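Local coordinates for protein DTDP-4-dehydrorhamnose reductase, rfbD ortholog (Clostridium acetobutylicum, PDB 1VL0) that probably catalyses the NAD(P)H-dependent reduction of dTDP-6-deoxy-L-lyxo-4-hexulose to dTDP-L-rhamnose, the closing step of dTDP-L-rhamnose biosynthesis, at residues 26-31 against 202-207; 118-123 against 257-262; 152-157 against 211-216; 189-194 against 221-226. All blocks are in the same frame, centred on the assembly; numbering follows the deposited sequence.

Contact 1. Residues 26-31 against 202-207; sequences REIQKQ and RVVLKV
Ile28 and Gln31 of helix 23-32 meet Arg202, Val204 and Leu205 of helix 197-210, two helices that pack on the same side of the Rossmann-type sheet of this extended short-chain reductase. The local axes approach to 10.4 Å and cross at -59°, and long side chains such as Gln31 bridge between them.

The apolar part sits nearer the sheet. CD1 of Ile28 comes within 4.3 Å of CG1 of Val204, and both side chains also rest on Ile68 of strand 66-69, so the strand supplies the floor on which they meet. The other branch of Ile28, CG2, lies 4.4 Å from CD2 of Leu205. These are loose van der Waals contacts. The side chain of Ile28 lies about 8 Å from the bound dinucleotide and packs beside Leu24, which contacts NADH.

The polar part belongs to Gln31, whose chain is extended beyond CG and carries the amide across the gap. Its side chain crosses that of Arg202 at about a right angle, with the amide and guanidinium planes turned 44° apart. OE1 of Gln31 comes to 3.5 Å from CG of Arg202 and touches CD1 of Leu205 at 3.8 Å; it is also near Arg202 N, but at too poor an angle to bond. The amide nitrogen has two acceptors: the carbonyl O of Val198, one turn back in the partner helix, and the carboxylate of Glu27. In the latter bond Gln31 NE2 donates to the anti lone pair of Glu27 OE2 at 3.0 Å, with the acceptor 13° out of the amide plane.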
loop_
_atom_site.group_PDB
_atom_site.type_symbol
_atom_site.label_atom_id
_atom_site.label_comp_id
_atom_site.label_asym_id
_atom_site.label_seq_id
_atom_site.Cartn_x
_atom_site.Cartn_y
_atom_site.Cartn_z
ATOM N N ARG A 26 24.522 17.483 -5.948
ATOM C CA ARG A 26 25.529 18.523 -5.686
ATOM C C ARG A 26 25.120 19.494 -4.589
ATOM O O ARG A 26 25.934 19.850 -3.755
ATOM C CB ARG A 26 25.850 19.310 -6.948
ATOM C CG ARG A 26 26.659 18.539 -7.935
ATOM C CD ARG A 26 26.829 19.256 -9.242
ATOM N NE ARG A 26 27.735 18.564 -10.133
ATOM C CZ ARG A 26 28.781 19.099 -10.731
ATOM N NH1 ARG A 26 29.092 20.366 -10.545
ATOM N NH2 ARG A 26 29.552 18.351 -11.506
ATOM N N GLU A 27 23.863 19.924 -4.582
ATOM C CA GLU A 27 23.428 20.849 -3.578
ATOM C C GLU A 27 23.419 20.239 -2.175
ATOM O O GLU A 27 23.799 20.898 -1.192
ATOM C CB GLU A 27 22.114 21.468 -3.952
ATOM C CG GLU A 27 21.627 22.551 -2.987
ATOM C CD GLU A 27 22.543 23.782 -2.821
ATOM O OE1 GLU A 27 23.376 24.134 -3.719
ATOM O OE2 GLU A 27 22.429 24.449 -1.765
ATOM N N ILE A 28 23.035 18.966 -2.069
ATOM C CA ILE A 28 23.013 18.307 -0.786
ATOM C C ILE A 28 24.437 18.173 -0.258
ATOM O O ILE A 28 24.698 18.420 0.920
ATOM C CB ILE A 28 22.349 16.951 -0.926
ATOM C CG1 ILE A 28 20.839 17.146 -1.152
ATOM C CG2 ILE A 28 22.577 16.106 0.322
ATOM C CD1 ILE A 28 20.029 15.874 -1.314
ATOM N N GLN A 29 25.358 17.783 -1.130
ATOM C CA GLN A 29 26.769 17.703 -0.718
ATOM C C GLN A 29 27.225 19.057 -0.166
ATOM O O GLN A 29 27.848 19.121 0.876
ATOM C CB GLN A 29 27.646 17.295 -1.892
ATOM C CG GLN A 29 27.464 15.881 -2.250
ATOM C CD GLN A 29 28.378 15.423 -3.342
ATOM O OE1 GLN A 29 27.972 15.315 -4.514
ATOM N NE2 GLN A 29 29.606 15.149 -2.980
ATOM N N LYS A 30 26.846 20.135 -0.862
ATOM C CA LYS A 30 27.238 21.479 -0.485
ATOM C C LYS A 30 26.640 21.901 0.863
ATOM O O LYS A 30 27.358 22.433 1.714
ATOM C CB LYS A 30 26.838 22.442 -1.585
ATOM C CG LYS A 30 27.145 23.893 -1.333
ATOM C CD LYS A 30 27.005 24.647 -2.651
ATOM C CE LYS A 30 26.792 26.135 -2.457
ATOM N NZ LYS A 30 26.631 26.786 -3.801
ATOM N N GLN A 31 25.368 21.604 1.095
ATOM C CA GLN A 31 24.737 21.931 2.371
ATOM C C GLN A 31 25.210 21.047 3.529
ATOM O O GLN A 31 25.048 21.410 4.695
ATOM C CB GLN A 31 23.216 21.890 2.242
ATOM C CG GLN A 31 22.631 23.041 1.378
ATOM C CD GLN A 31 21.130 23.107 1.393
ATOM O OE1 GLN A 31 20.505 22.522 2.272
ATOM N NE2 GLN A 31 20.524 23.809 0.423
ATOM N N ARG A 202 17.319 21.820 1.544
ATOM C CA ARG A 202 17.013 22.211 2.899
ATOM C C ARG A 202 15.863 21.393 3.423
ATOM O O ARG A 202 15.845 20.981 4.567
ATOM C CB ARG A 202 16.645 23.704 2.976
ATOM C CG ARG A 202 17.800 24.649 2.935
ATOM C CD ARG A 202 17.366 26.094 2.872
ATOM N NE ARG A 202 18.476 27.050 2.657
ATOM C CZ ARG A 202 18.295 28.360 2.391
ATOM N NH1 ARG A 202 17.064 28.889 2.301
ATOM N NH2 ARG A 202 19.337 29.144 2.216
ATOM N N VAL A 203 14.833 21.204 2.605
ATOM C CA VAL A 203 13.692 20.423 3.040
ATOM C C VAL A 203 14.072 18.945 3.271
ATOM O O VAL A 203 13.747 18.362 4.315
ATOM C CB VAL A 203 12.538 20.534 2.036
ATOM C CG1 VAL A 203 11.528 19.415 2.256
ATOM C CG2 VAL A 203 11.866 21.922 2.219
ATOM N N VAL A 204 14.789 18.370 2.312
ATOM C CA VAL A 204 15.249 16.999 2.416
ATOM C C VAL A 204 15.979 16.826 3.708
ATOM O O VAL A 204 15.702 15.861 4.431
ATOM C CB VAL A 204 16.119 16.578 1.261
ATOM C CG1 VAL A 204 16.890 15.273 1.570
ATOM C CG2 VAL A 204 15.258 16.364 0.055
ATOM N N LEU A 205 16.911 17.712 4.010
ATOM C CA LEU A 205 17.739 17.522 5.225
ATOM C C LEU A 205 16.978 17.836 6.508
ATOM O O LEU A 205 17.300 17.292 7.578
ATOM C CB LEU A 205 18.988 18.364 5.131
ATOM C CG LEU A 205 19.937 18.004 3.966
ATOM C CD1 LEU A 205 21.022 19.085 3.804
ATOM C CD2 LEU A 205 20.557 16.651 4.138
ATOM N N LYS A 206 15.997 18.732 6.422
ATOM C CA LYS A 206 15.084 19.021 7.541
ATOM C C LYS A 206 14.246 17.784 7.976
ATOM O O LYS A 206 14.194 17.440 9.161
ATOM C CB LYS A 206 14.115 20.146 7.134
ATOM C CG LYS A 206 13.026 20.561 8.161
ATOM C CD LYS A 206 11.924 21.492 7.458
ATOM C CE LYS A 206 10.724 21.932 8.386
ATOM N NZ LYS A 206 11.280 22.398 9.753
ATOM N N VAL A 207 13.544 17.161 7.035
ATOM C CA VAL A 207 12.699 16.020 7.385
ATOM C C VAL A 207 13.522 14.865 7.941
ATOM O O VAL A 207 13.079 14.186 8.852
ATOM C CB VAL A 207 11.760 15.549 6.269
ATOM C CG1 VAL A 207 10.773 16.685 5.911
ATOM C CG2 VAL A 207 12.508 15.083 5.034
#

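Contact 2. Residues 118-123 against 257-262; sequences DGEAKE and RPKYSV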
loop_
_atom_site.group_PDB
_atom_site.type_symbol
_atom_site.label_atom_id
_atom_site.label_comp_id
_atom_site.label_asym_id
_atom_site.label_seq_id
_atom_site.Cartn_x
_atom_site.Cartn_y
_atom_site.Cartn_z
ATOM N N ASP A 118 -2.066 13.887 -13.256
ATOM C CA ASP A 118 -2.472 13.952 -14.669
ATOM C C ASP A 118 -2.508 15.366 -15.275
ATOM O O ASP A 118 -2.655 15.517 -16.464
ATOM C CB ASP A 118 -3.818 13.239 -14.921
ATOM C CG ASP A 118 -4.982 13.816 -14.124
ATOM O OD1 ASP A 118 -4.907 14.961 -13.620
ATOM O OD2 ASP A 118 -6.019 13.153 -13.943
ATOM N N GLY A 119 -2.369 16.402 -14.451
ATOM C CA GLY A 119 -2.360 17.769 -14.951
ATOM C C GLY A 119 -3.721 18.388 -15.158
ATOM O O GLY A 119 -3.840 19.484 -15.656
ATOM N N GLU A 120 -4.766 17.697 -14.756
ATOM C CA GLU A 120 -6.121 18.204 -14.936
ATOM C C GLU A 120 -6.597 18.925 -13.706
ATOM O O GLU A 120 -7.676 19.425 -13.728
ATOM C CB GLU A 120 -7.082 17.056 -15.306
ATOM C CG GLU A 120 -6.873 16.509 -16.732
ATOM C CD GLU A 120 -6.913 17.624 -17.785
ATOM O OE1 GLU A 120 -7.998 18.250 -17.967
ATOM O OE2 GLU A 120 -5.846 17.908 -18.403
ATOM N N ALA A 121 -5.782 19.008 -12.649
ATOM C CA ALA A 121 -6.151 19.778 -11.446
ATOM C C ALA A 121 -6.396 21.246 -11.708
ATOM O O ALA A 121 -5.908 21.807 -12.663
ATOM C CB ALA A 121 -5.062 19.637 -10.364
ATOM N N LYS A 122 -7.158 21.876 -10.839
ATOM C CA LYS A 122 -7.499 23.278 -11.005
ATOM C C LYS A 122 -7.029 24.103 -9.816
ATOM O O LYS A 122 -7.170 25.329 -9.825
ATOM C CB LYS A 122 -9.012 23.431 -11.216
ATOM C CG LYS A 122 -9.471 23.400 -12.717
ATOM C CD LYS A 122 -9.734 21.980 -13.257
ATOM C CE LYS A 122 -9.699 21.911 -14.819
ATOM N NZ LYS A 122 -9.515 20.493 -15.350
ATOM N N GLU A 123 -6.460 23.438 -8.803
ATOM C CA GLU A 123 -5.882 24.123 -7.646
ATOM C C GLU A 123 -4.666 23.346 -7.108
ATOM O O GLU A 123 -4.479 22.162 -7.459
ATOM C CB GLU A 123 -6.952 24.304 -6.585
ATOM C CG GLU A 123 -7.750 23.057 -6.243
ATOM C CD GLU A 123 -8.716 23.278 -5.056
ATOM O OE1 GLU A 123 -8.245 23.402 -3.879
ATOM O OE2 GLU A 123 -9.958 23.311 -5.312
ATOM N N ARG A 257 2.564 16.431 -21.153
ATOM C CA ARG A 257 2.908 17.324 -20.036
ATOM C C ARG A 257 1.662 17.887 -19.389
ATOM O O ARG A 257 0.701 18.203 -20.084
ATOM C CB ARG A 257 3.787 18.469 -20.523
ATOM C CG ARG A 257 5.252 18.072 -20.550
ATOM C CD ARG A 257 6.015 18.715 -21.633
ATOM N NE ARG A 257 7.408 18.282 -21.612
ATOM C CZ ARG A 257 7.921 17.310 -22.358
ATOM N NH1 ARG A 257 7.152 16.604 -23.201
ATOM N NH2 ARG A 257 9.221 17.046 -22.255
ATOM N N PRO A 258 1.680 18.027 -18.070
ATOM C CA PRO A 258 0.500 18.425 -17.346
ATOM C C PRO A 258 0.191 19.884 -17.632
ATOM O O PRO A 258 1.106 20.694 -17.713
ATOM C CB PRO A 258 0.907 18.253 -15.859
ATOM C CG PRO A 258 2.230 17.594 -15.856
ATOM C CD PRO A 258 2.849 17.920 -17.177
ATOM N N LYS A 259 -1.078 20.224 -17.787
ATOM C CA LYS A 259 -1.454 21.620 -17.934
ATOM C C LYS A 259 -1.198 22.381 -16.621
ATOM O O LYS A 259 -0.816 23.547 -16.642
ATOM C CB LYS A 259 -2.923 21.753 -18.345
ATOM C CG LYS A 259 -3.185 21.222 -19.743
ATOM C CD LYS A 259 -4.012 22.117 -20.657
ATOM C CE LYS A 259 -3.084 22.868 -21.688
ATOM N NZ LYS A 259 -2.561 22.005 -22.804
ATOM N N TYR A 260 -1.497 21.731 -15.507
ATOM C CA TYR A 260 -1.499 22.333 -14.214
ATOM C C TYR A 260 -0.814 21.371 -13.232
ATOM O O TYR A 260 -1.390 20.338 -12.870
ATOM C CB TYR A 260 -2.923 22.617 -13.754
ATOM C CG TYR A 260 -2.978 23.398 -12.437
ATOM C CD1 TYR A 260 -2.754 22.759 -11.219
ATOM C CD2 TYR A 260 -3.245 24.746 -12.414
ATOM C CE1 TYR A 260 -2.785 23.437 -10.025
ATOM C CE2 TYR A 260 -3.321 25.439 -11.203
ATOM C CZ TYR A 260 -3.066 24.784 -10.021
ATOM O OH TYR A 260 -3.093 25.478 -8.839
ATOM N N SER A 261 0.396 21.722 -12.806
ATOM C CA SER A 261 1.154 20.888 -11.900
ATOM C C SER A 261 1.668 21.641 -10.681
ATOM O O SER A 261 2.751 21.362 -10.181
ATOM C CB SER A 261 2.309 20.229 -12.661
ATOM O OG SER A 261 2.975 21.157 -13.469
ATOM N N VAL A 262 0.856 22.561 -10.173
ATOM C CA VAL A 262 1.211 23.282 -8.959
ATOM C C VAL A 262 1.015 22.316 -7.796
ATOM O O VAL A 262 -0.086 21.816 -7.603
ATOM C CB VAL A 262 0.355 24.550 -8.755
ATOM C CG1 VAL A 262 0.722 25.244 -7.443
ATOM C CG2 VAL A 262 0.562 25.481 -9.886
HETATM O O HOH W 1 -2.881 17.788 -18.547
HETATM O O HOH W 2 -3.222 17.579 -11.939
#
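Two surface loops meet here above the C-terminal end of the parallel sheet, the side on which Rossmann-type reductases bind their ligands; the side chain of Pro258 is about 10 Å from the bound dinucleotide. The loop 118-123 follows strand 107-113, and it starts with an Asx turn in which Asp118 OD1 takes the backbone N-H of Glu120.

Gly119 packs closely on Pro258, its CA 3.4 Å from Pro258 CB; its positive phi of 84° is a backbone shape that suits glycine. The direct backbone bond is weak: Tyr260 N to Gly119 O at 3.2 Å. Beyond it, Tyr260 extends along the loop, CG anti to the backbone N (chi1 -174°), which sends the ring past Ala121 and Lys122 to Glu123. Ala121 CB touches CD1 of Tyr260 at 4.0 Å. The carbonyl carbon of Lys122 sits over one ring face, offset toward the rim, while Val262 CG2 lies against the opposite face at a height of 3.7 Å.

One water takes the N-H of Lys259 and gives its own hydrogens to Asp118 O and Glu120 OE2. A second accepts from Ala121 N at 3.0 Å and makes weak bonds with Gly119 N and Tyr260 O. With one weak direct bond between the loops, their polar cohesion thus probably depends largely on bound water, while Tyr260 has the largest share of the buried surface.

Contact 3. Residues 152-157 against 211-216; sequences NPKYYI and KNYGTF
Tyr156 pairs with Gly214 and Ile157 with Thr215, held by three backbone hydrogen bonds: Gly214 N to Tyr155 O, Ile157 N to Gly214 O at 2.8 Å, and Phe216 N to Ile157 O at 2.7 Å. The last is nearly straight, with 169° at the hydrogen. Between them, CA-H...O contacts run from Tyr156 to Gly214 O and from Thr215 to Ile157 O.

The rings of Tyr156 and Tyr213 overlap obliquely, with centroids 4.7 Å apart and planes at 33°. Tyr213 CD1 sits over one face of the Tyr156 ring, and the carbonyl O of Asn212 lies at that ring's edge, 3.3 Å from CD2. Strands 155-164 and 214-217 run parallel, the latter on the outer side of the former in the Rossmann-type sheet; the chain between them includes helix 197-210, whose C-terminal end closes in a Schellman motif at Lys211. On the face of the sheet opposite Tyr156, Ile157 and Thr215 lie side by side and point the same way, with Ile157 CB 3.7 Å from Thr215 OG1.

Polar side chains gather just before the strands begin. A bend at the end of Lys154 (chi4 -64°) turns NZ to Tyr213 OH, to which it donates at 2.7 Å; NZ also donates to Ser103 OG of the second subunit. Tyr156 OH has Glu107 as its partner, and that carboxylate forms a long, weak ion pair with Lys211. A water joins Lys211 NZ to Lys154 NZ, weakly on the Lys154 side. Another links Tyr155 OH to Thr215 OG1, lying in the plane of the Tyr155 ring, 2.8 Å from each hydroxyl.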
loop_
_atom_site.group_PDB
_atom_site.type_symbol
_atom_site.label_atom_id
_atom_site.label_comp_id
_atom_site.label_asym_id
_atom_site.label_seq_id
_atom_site.Cartn_x
_atom_site.Cartn_y
_atom_site.Cartn_z
ATOM N N ASN A 152 10.442 -0.485 2.815
ATOM C CA ASN A 152 11.125 0.190 3.912
ATOM C C ASN A 152 10.165 1.153 4.653
ATOM O O ASN A 152 9.819 2.189 4.102
ATOM C CB ASN A 152 12.397 0.933 3.389
ATOM C CG ASN A 152 13.359 1.336 4.500
ATOM O OD1 ASN A 152 12.942 1.525 5.650
ATOM N ND2 ASN A 152 14.652 1.451 4.173
ATOM N N PRO A 153 9.768 0.824 5.892
ATOM C CA PRO A 153 8.928 1.728 6.710
ATOM C C PRO A 153 9.525 3.086 7.122
ATOM O O PRO A 153 8.748 3.955 7.537
ATOM C CB PRO A 153 8.644 0.909 7.980
ATOM C CG PRO A 153 8.855 -0.492 7.573
ATOM C CD PRO A 153 10.032 -0.430 6.615
ATOM N N LYS A 154 10.865 3.211 7.130
ATOM C CA LYS A 154 11.579 4.463 7.327
ATOM C C LYS A 154 11.832 5.142 5.990
ATOM O O LYS A 154 12.939 5.195 5.504
ATOM C CB LYS A 154 12.873 4.269 8.150
ATOM C CG LYS A 154 12.587 3.891 9.595
ATOM C CD LYS A 154 13.875 3.793 10.501
ATOM C CE LYS A 154 13.490 3.867 11.997
ATOM N NZ LYS A 154 12.882 5.177 12.401
ATOM N N TYR A 155 10.754 5.682 5.385
ATOM C CA TYR A 155 10.842 6.311 4.105
ATOM C C TYR A 155 10.439 7.787 4.135
ATOM O O TYR A 155 9.616 8.228 4.943
ATOM C CB TYR A 155 9.974 5.574 3.031
ATOM C CG TYR A 155 8.519 5.797 3.217
ATOM C CD1 TYR A 155 7.781 4.951 4.012
ATOM C CD2 TYR A 155 7.867 6.859 2.600
ATOM C CE1 TYR A 155 6.422 5.168 4.202
ATOM C CE2 TYR A 155 6.515 7.097 2.809
ATOM C CZ TYR A 155 5.806 6.253 3.613
ATOM O OH TYR A 155 4.447 6.455 3.815
ATOM N N TYR A 156 11.006 8.531 3.182
ATOM C CA TYR A 156 10.590 9.904 2.872
ATOM C C TYR A 156 10.485 9.968 1.349
ATOM O O TYR A 156 11.395 9.643 0.642
ATOM C CB TYR A 156 11.598 10.941 3.326
ATOM C CG TYR A 156 12.139 10.836 4.740
ATOM C CD1 TYR A 156 13.209 10.009 5.030
ATOM C CD2 TYR A 156 11.623 11.612 5.761
ATOM C CE1 TYR A 156 13.752 9.965 6.305
ATOM C CE2 TYR A 156 12.144 11.552 7.034
ATOM C CZ TYR A 156 13.227 10.750 7.285
ATOM O OH TYR A 156 13.733 10.674 8.578
ATOM N N ILE A 157 9.324 10.327 0.850
ATOM C CA ILE A 157 9.169 10.582 -0.596
ATOM C C ILE A 157 8.973 12.067 -0.711
ATOM O O ILE A 157 8.077 12.613 -0.073
ATOM C CB ILE A 157 7.996 9.780 -1.175
ATOM C CG1 ILE A 157 8.376 8.274 -1.232
ATOM C CG2 ILE A 157 7.592 10.253 -2.584
ATOM C CD1 ILE A 157 7.205 7.408 -1.312
ATOM N N LYS A 211 13.041 13.154 11.683
ATOM C CA LYS A 211 12.397 11.845 11.413
ATOM C C LYS A 211 10.906 11.967 11.078
ATOM O O LYS A 211 10.063 11.239 11.594
ATOM C CB LYS A 211 12.684 10.895 12.555
ATOM C CG LYS A 211 14.171 10.538 12.586
ATOM C CD LYS A 211 14.425 9.296 13.391
ATOM C CE LYS A 211 15.901 9.113 13.733
ATOM N NZ LYS A 211 16.768 8.964 12.553
ATOM N N ASN A 212 10.625 12.926 10.188
ATOM C CA ASN A 212 9.272 13.309 9.768
ATOM C C ASN A 212 9.003 12.511 8.499
ATOM O O ASN A 212 9.142 12.984 7.409
ATOM C CB ASN A 212 9.240 14.803 9.538
ATOM C CG ASN A 212 7.815 15.369 9.401
ATOM O OD1 ASN A 212 6.790 14.660 9.563
ATOM N ND2 ASN A 212 7.756 16.660 9.083
ATOM N N TYR A 213 8.673 11.234 8.683
ATOM C CA TYR A 213 8.562 10.281 7.577
ATOM C C TYR A 213 7.288 10.519 6.811
ATOM O O TYR A 213 6.315 11.078 7.345
ATOM C CB TYR A 213 8.550 8.855 8.107
ATOM C CG TYR A 213 9.818 8.441 8.784
ATOM C CD1 TYR A 213 10.950 8.208 8.067
ATOM C CD2 TYR A 213 9.866 8.234 10.137
ATOM C CE1 TYR A 213 12.143 7.804 8.720
ATOM C CE2 TYR A 213 11.080 7.813 10.794
ATOM C CZ TYR A 213 12.192 7.618 10.060
ATOM O OH TYR A 213 13.404 7.203 10.646
ATOM N N GLY A 214 7.276 10.071 5.570
ATOM C CA GLY A 214 6.080 10.164 4.767
ATOM C C GLY A 214 6.345 10.732 3.397
ATOM O O GLY A 214 7.472 10.791 2.947
ATOM N N THR A 215 5.280 11.183 2.762
ATOM C CA THR A 215 5.341 11.764 1.458
ATOM C C THR A 215 5.119 13.265 1.529
ATOM O O THR A 215 4.117 13.707 2.085
ATOM C CB THR A 215 4.288 11.088 0.555
ATOM O OG1 THR A 215 4.625 9.689 0.406
ATOM C CG2 THR A 215 4.277 11.663 -0.864
ATOM N N PHE A 216 6.049 14.019 0.936
ATOM C CA PHE A 216 6.008 15.483 0.943
ATOM C C PHE A 216 6.097 16.032 -0.468
ATOM O O PHE A 216 6.915 15.589 -1.227
ATOM C CB PHE A 216 7.184 16.063 1.731
ATOM C CG PHE A 216 7.192 15.638 3.179
ATOM C CD1 PHE A 216 7.699 14.397 3.543
ATOM C CD2 PHE A 216 6.612 16.439 4.156
ATOM C CE1 PHE A 216 7.692 13.967 4.959
ATOM C CE2 PHE A 216 6.599 16.017 5.511
ATOM C CZ PHE A 216 7.101 14.791 5.881
HETATM O O HOH W 3 16.042 5.959 11.951
HETATM O O HOH W 4 3.186 8.513 2.461
#

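Contact 4. Residues 189-194 against 221-226; sequences DQVGTP and KGICSW
Gly192 and Cys224 form an antiparallel hydrogen-bonded pair, each N-H reaching the other's carbonyl O at 2.9 Å. Val191 and Ser225 make the adjoining non-hydrogen-bonded pair, with CA atoms 4.1 Å apart and Val191 CA in CA-H...O contact with Cys224 O. One step beyond, Thr193 OG1 donates to Gly222 O at 2.7 Å, from 36° above the carbonyl plane; OG1 stands beside the backbone N (chi1 -45°), while CG2 packs against Lys221 O.

Two side-chain meetings flank the pair. The proline ring of Pro194 brings CD to 3.5 Å from Cys224 SG, and Trp279 of helix 279-290 touches both residues. At the other end Gln190 reaches the indole edge of Trp226, its amide plane almost perpendicular to the ring at 89°. A water in the ring plane bridges them, accepting from Trp226 NE1 at 3.2 Å and donating to Gln190 OE1 at 2.9 Å.

Further out, Thr248 OG1 takes the amide NE2 of Gln190, and Trp226 stacks on Trp162. Ser225 is the N-cap of helix 226-237: its OG bonds to the backbone N of Asp228 and to His188. The short strand thus leads directly into a capped helix, and the water bridge from Gln190 together with the Trp162 stack probably helps to fix the indole about 6 Å from the bound dinucleotide.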
loop_
_atom_site.group_PDB
_atom_site.type_symbol
_atom_site.label_atom_id
_atom_site.label_comp_id
_atom_site.label_asym_id
_atom_site.label_seq_id
_atom_site.Cartn_x
_atom_site.Cartn_y
_atom_site.Cartn_z
ATOM N N ASP A 189 0.395 27.999 -21.203
ATOM C CA ASP A 189 -0.721 27.160 -20.785
ATOM C C ASP A 189 -0.282 25.962 -19.948
ATOM O O ASP A 189 -1.029 25.029 -19.765
ATOM C CB ASP A 189 -1.582 26.743 -21.990
ATOM C CG ASP A 189 -0.846 25.880 -23.001
ATOM O OD1 ASP A 189 0.330 25.531 -22.784
ATOM O OD2 ASP A 189 -1.392 25.489 -24.076
ATOM N N GLN A 190 0.935 25.985 -19.426
ATOM C CA GLN A 190 1.375 24.969 -18.467
ATOM C C GLN A 190 1.899 25.714 -17.240
ATOM O O GLN A 190 2.736 26.595 -17.386
ATOM C CB GLN A 190 2.488 24.115 -19.043
ATOM C CG GLN A 190 2.129 23.309 -20.337
ATOM C CD GLN A 190 3.343 22.532 -20.874
ATOM O OE1 GLN A 190 4.235 22.137 -20.099
ATOM N NE2 GLN A 190 3.388 22.325 -22.181
ATOM N N VAL A 191 1.370 25.398 -16.060
ATOM C CA VAL A 191 1.677 26.154 -14.865
ATOM C C VAL A 191 2.170 25.226 -13.758
ATOM O O VAL A 191 1.819 24.053 -13.690
ATOM C CB VAL A 191 0.508 27.062 -14.341
ATOM C CG1 VAL A 191 -0.138 27.909 -15.497
ATOM C CG2 VAL A 191 -0.516 26.269 -13.678
ATOM N N GLY A 192 2.998 25.785 -12.897
ATOM C CA GLY A 192 3.663 25.040 -11.835
ATOM C C GLY A 192 4.401 26.090 -11.049
ATOM O O GLY A 192 4.001 27.230 -11.013
ATOM N N THR A 193 5.503 25.700 -10.438
ATOM C CA THR A 193 6.332 26.605 -9.685
ATOM C C THR A 193 7.801 26.206 -9.861
ATOM O O THR A 193 8.149 25.070 -9.519
ATOM C CB THR A 193 6.055 26.515 -8.187
ATOM O OG1 THR A 193 4.638 26.489 -7.956
ATOM C CG2 THR A 193 6.648 27.770 -7.488
ATOM N N PRO A 194 8.635 27.149 -10.343
ATOM C CA PRO A 194 10.096 26.947 -10.445
ATOM C C PRO A 194 10.657 26.659 -9.085
ATOM O O PRO A 194 10.233 27.322 -8.129
ATOM C CB PRO A 194 10.593 28.307 -10.938
ATOM C CG PRO A 194 9.360 28.922 -11.664
ATOM C CD PRO A 194 8.215 28.484 -10.842
ATOM N N LYS A 221 7.380 28.492 -3.165
ATOM C CA LYS A 221 6.046 29.097 -3.010
ATOM C C LYS A 221 5.638 29.847 -4.249
ATOM O O LYS A 221 6.490 30.353 -4.988
ATOM C CB LYS A 221 6.007 30.030 -1.817
ATOM C CG LYS A 221 6.309 29.398 -0.492
ATOM C CD LYS A 221 6.197 30.488 0.580
ATOM C CE LYS A 221 6.873 30.202 1.889
ATOM N NZ LYS A 221 6.482 28.974 2.372
ATOM N N GLY A 222 4.328 29.922 -4.498
ATOM C CA GLY A 222 3.820 30.658 -5.628
ATOM C C GLY A 222 3.447 29.779 -6.805
ATOM O O GLY A 222 3.429 28.553 -6.709
ATOM N N ILE A 223 3.149 30.437 -7.921
ATOM C CA ILE A 223 2.640 29.795 -9.134
ATOM C C ILE A 223 2.925 30.672 -10.350
ATOM O O ILE A 223 2.769 31.871 -10.285
ATOM C CB ILE A 223 1.115 29.546 -8.997
ATOM C CG1 ILE A 223 0.480 29.202 -10.351
ATOM C CG2 ILE A 223 0.419 30.790 -8.402
ATOM C CD1 ILE A 223 -0.988 28.866 -10.283
ATOM N N CYS A 224 3.349 30.057 -11.454
ATOM C CA CYS A 224 3.462 30.735 -12.736
ATOM C C CYS A 224 3.479 29.740 -13.900
ATOM O O CYS A 224 3.494 28.533 -13.702
ATOM C CB CYS A 224 4.709 31.614 -12.739
ATOM S SG CYS A 224 6.294 30.709 -12.726
ATOM N N SER A 225 3.427 30.263 -15.119
ATOM C CA SER A 225 3.650 29.475 -16.321
ATOM C C SER A 225 5.127 29.487 -16.692
ATOM O O SER A 225 5.892 30.314 -16.162
ATOM C CB SER A 225 2.870 30.068 -17.497
ATOM O OG SER A 225 3.451 31.318 -17.868
ATOM N N TRP A 226 5.524 28.619 -17.638
ATOM C CA TRP A 226 6.898 28.648 -18.188
ATOM C C TRP A 226 7.221 29.991 -18.827
ATOM O O TRP A 226 8.366 30.466 -18.712
ATOM C CB TRP A 226 7.170 27.535 -19.192
ATOM C CG TRP A 226 7.183 26.177 -18.621
ATOM C CD1 TRP A 226 6.195 25.229 -18.742
ATOM C CD2 TRP A 226 8.238 25.555 -17.876
ATOM N NE1 TRP A 226 6.565 24.071 -18.098
ATOM C CE2 TRP A 226 7.808 24.247 -17.549
ATOM C CE3 TRP A 226 9.492 25.983 -17.419
ATOM C CZ2 TRP A 226 8.595 23.356 -16.819
ATOM C CZ3 TRP A 226 10.263 25.116 -16.678
ATOM C CH2 TRP A 226 9.815 23.805 -16.383
HETATM O O HOH W 5 4.849 21.522 -17.298
#

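Overall arrangement
Along the chain contact 1 crosses all the others, and contacts 3 and 4 both fall within the span between the two segments of contact 2. Contacts 1 and 3 belong to the Rossmann-type part; helix 197-210 leads into strand 214-217, and they touch, Val207 O probably accepting from Asn212 N, centres 16 Å apart. Contacts 2 and 4, centres 10 Å apart, touch at strand 191-196, where Val191 probably exchanges backbone bonds with Lys259 and Ser261. Contacts 3 and 4 reach neighbouring strands, 155-164 and 191-196, yet their centres are 26 Å apart. Contacts 1 and 2 have centres 27 Å apart. Strand 191-196 leads into helix 197-210, so consecutive elements join contacts 4 and 1.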